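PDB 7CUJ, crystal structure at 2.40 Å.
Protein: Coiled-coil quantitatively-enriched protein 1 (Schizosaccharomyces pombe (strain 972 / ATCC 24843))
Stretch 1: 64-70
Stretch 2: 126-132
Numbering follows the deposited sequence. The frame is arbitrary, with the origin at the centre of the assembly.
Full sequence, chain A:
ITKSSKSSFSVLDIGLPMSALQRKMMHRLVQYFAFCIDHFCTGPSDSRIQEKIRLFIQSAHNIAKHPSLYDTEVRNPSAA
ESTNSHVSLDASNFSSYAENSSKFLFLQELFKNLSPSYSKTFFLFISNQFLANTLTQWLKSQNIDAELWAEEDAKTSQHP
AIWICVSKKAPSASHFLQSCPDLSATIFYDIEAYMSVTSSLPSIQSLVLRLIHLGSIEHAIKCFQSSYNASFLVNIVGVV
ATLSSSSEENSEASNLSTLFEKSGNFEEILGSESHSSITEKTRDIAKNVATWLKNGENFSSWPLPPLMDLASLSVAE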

# COMPACT_ATOMS: atom_id res chain seq x y z
N ALA A 64 3.15 19.51 9.99
CA ALA A 64 3.87 20.76 9.82
C ALA A 64 3.31 21.84 10.75
O ALA A 64 4.02 22.77 11.11
CB ALA A 64 3.82 21.20 8.38
N LYS A 65 2.03 21.71 11.13
CA LYS A 65 1.43 22.62 12.09
C LYS A 65 1.96 22.29 13.48
O LYS A 65 2.66 23.10 14.09
CB LYS A 65 -0.10 22.56 12.04
CG LYS A 65 -0.72 23.24 10.83
CD LYS A 65 -2.22 23.03 10.75
CE LYS A 65 -2.69 22.77 9.33
NZ LYS A 65 -4.14 22.51 9.27
N HIS A 66 1.64 21.08 13.96
CA HIS A 66 2.19 20.58 15.21
C HIS A 66 2.02 19.07 15.28
O HIS A 66 0.93 18.56 15.03
CB HIS A 66 1.51 21.25 16.41
CG HIS A 66 2.38 21.29 17.62
ND1 HIS A 66 2.99 22.46 18.04
CD2 HIS A 66 2.76 20.33 18.49
CE1 HIS A 66 3.69 22.21 19.13
NE2 HIS A 66 3.57 20.91 19.42
N PRO A 67 3.08 18.30 15.64
CA PRO A 67 2.97 16.85 15.75
C PRO A 67 1.96 16.37 16.80
O PRO A 67 1.44 15.26 16.69
CB PRO A 67 4.40 16.39 16.10
CG PRO A 67 5.07 17.63 16.65
CD PRO A 67 4.44 18.79 15.92
N SER A 68 1.67 17.23 17.79
CA SER A 68 0.80 16.86 18.90
C SER A 68 -0.67 16.84 18.48
O SER A 68 -1.53 16.51 19.29
CB SER A 68 1.04 17.73 20.10
OG SER A 68 0.56 19.04 19.87
N LEU A 69 -0.94 17.15 17.20
CA LEU A 69 -2.26 16.90 16.63
C LEU A 69 -2.52 15.39 16.57
O LEU A 69 -3.65 14.98 16.30
CB LEU A 69 -2.36 17.53 15.23
CG LEU A 69 -2.43 19.06 15.15
CD1 LEU A 69 -2.62 19.52 13.72
CD2 LEU A 69 -3.54 19.62 16.03
N TYR A 70 -1.49 14.57 16.81
CA TYR A 70 -1.62 13.12 16.82
C TYR A 70 -1.36 12.56 18.22
O TYR A 70 -1.09 11.37 18.38
CB TYR A 70 -0.78 12.46 15.72
CG TYR A 70 -1.23 12.85 14.34
CD1 TYR A 70 -2.36 12.27 13.77
CD2 TYR A 70 -0.58 13.84 13.63
CE1 TYR A 70 -2.81 12.65 12.52
CE2 TYR A 70 -1.02 14.23 12.37
CZ TYR A 70 -2.14 13.64 11.82
OH TYR A 70 -2.58 14.02 10.58
N ILE A 126 -3.82 30.86 11.59
CA ILE A 126 -3.52 29.46 11.87
C ILE A 126 -4.76 28.64 11.52
O ILE A 126 -5.88 29.03 11.84
CB ILE A 126 -3.05 29.28 13.33
CG1 ILE A 126 -2.52 27.87 13.60
CG2 ILE A 126 -4.14 29.68 14.32
CD1 ILE A 126 -1.74 27.75 14.89
N SER A 127 -4.55 27.50 10.85
CA SER A 127 -5.65 26.74 10.27
C SER A 127 -6.03 25.56 11.16
O SER A 127 -6.23 24.45 10.68
CB SER A 127 -5.33 26.30 8.86
OG SER A 127 -4.22 25.41 8.85
N ASN A 128 -6.15 25.83 12.47
CA ASN A 128 -6.46 24.80 13.46
C ASN A 128 -6.94 25.46 14.74
O ASN A 128 -6.24 26.28 15.32
CB ASN A 128 -5.26 23.90 13.72
CG ASN A 128 -5.63 22.66 14.52
OD1 ASN A 128 -5.56 22.66 15.74
ND2 ASN A 128 -6.06 21.62 13.83
N GLN A 129 -8.15 25.08 15.20
CA GLN A 129 -8.78 25.71 16.34
C GLN A 129 -8.01 25.38 17.62
O GLN A 129 -7.71 26.27 18.40
CB GLN A 129 -10.26 25.30 16.44
CG GLN A 129 -11.01 26.00 17.57
CD GLN A 129 -11.05 27.50 17.41
OE1 GLN A 129 -11.64 28.02 16.46
NE2 GLN A 129 -10.44 28.21 18.34
N PHE A 130 -7.69 24.09 17.81
CA PHE A 130 -7.02 23.64 19.02
C PHE A 130 -5.70 24.40 19.20
O PHE A 130 -5.42 24.88 20.30
CB PHE A 130 -6.80 22.13 19.00
CG PHE A 130 -5.85 21.65 20.07
CD1 PHE A 130 -6.21 21.67 21.41
CD2 PHE A 130 -4.58 21.21 19.74
CE1 PHE A 130 -5.33 21.26 22.39
CE2 PHE A 130 -3.69 20.80 20.72
CZ PHE A 130 -4.07 20.82 22.05
N LEU A 131 -4.91 24.48 18.13
CA LEU A 131 -3.58 25.09 18.19
C LEU A 131 -3.70 26.59 18.43
O LEU A 131 -2.90 27.15 19.17
CB LEU A 131 -2.81 24.78 16.90
CG LEU A 131 -2.31 23.34 16.77
CD1 LEU A 131 -1.66 23.12 15.41
CD2 LEU A 131 -1.34 23.00 17.89
N ALA A 132 -4.70 27.21 17.80
CA ALA A 132 -5.01 28.62 18.04
C ALA A 132 -5.17 28.87 19.54
O ALA A 132 -4.58 29.80 20.07
CB ALA A 132 -6.25 29.02 17.27
O HOH W 1 -5.72 21.07 10.90

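How does a lysine at the end of a helix reach across to the other stretch? Lys65 directs its CA-to-CB bond toward stretch 2, and its long chain carries the ammonium group to the loop ahead of the second helix. There Lys65 NZ donates to Ser127 O at 3.2 Å and, in a weak bond, to Ser127 OG at 2.9 Å. A water extends the link: it accepts from Lys65 NZ at 2.7 Å and from Asn128 ND2 at 3.0 Å. Lysine suits this place because its methylenes tolerate burial while its tip supplies several protons; near the backbone, Lys65 CB packs 3.8 Å from Leu131 CD1.

What happens where the first helix ends? His66 is the first residue to leave helical geometry, yet its side chain still sets out toward stretch 2. His66 CB lies 3.7 Å from Leu131 CD2, and this methyl approaches the imidazole obliquely. The contact is apolar, with no hydrogen bond across the stretches from the ring.

How does the chain return to the contact at Leu69? Pro67 stays out of reach, but the 3-10 segment turns the chain, with Leu69 N bonded to His66 O at 3.2 Å. Leu69 sets off sideways, and its end comes nearer: CD2 lies 4.0 Å from Leu131 CG and 4.2 Å from Phe130 CD2.

Why does a polar asparagine sit beside these leucines? Asn128 is the N-cap of the second helix, its OD1 accepting from Leu131 N at 3.1 Å. Asn128 OD1 is also 3.7 Å from Leu69 CD2, so the cap borders the apolar cluster while its amide nitrogen serves the water. Leu131, buried and pointing toward stretch 1, meets Lys65, His66 and Leu69 with its branched end.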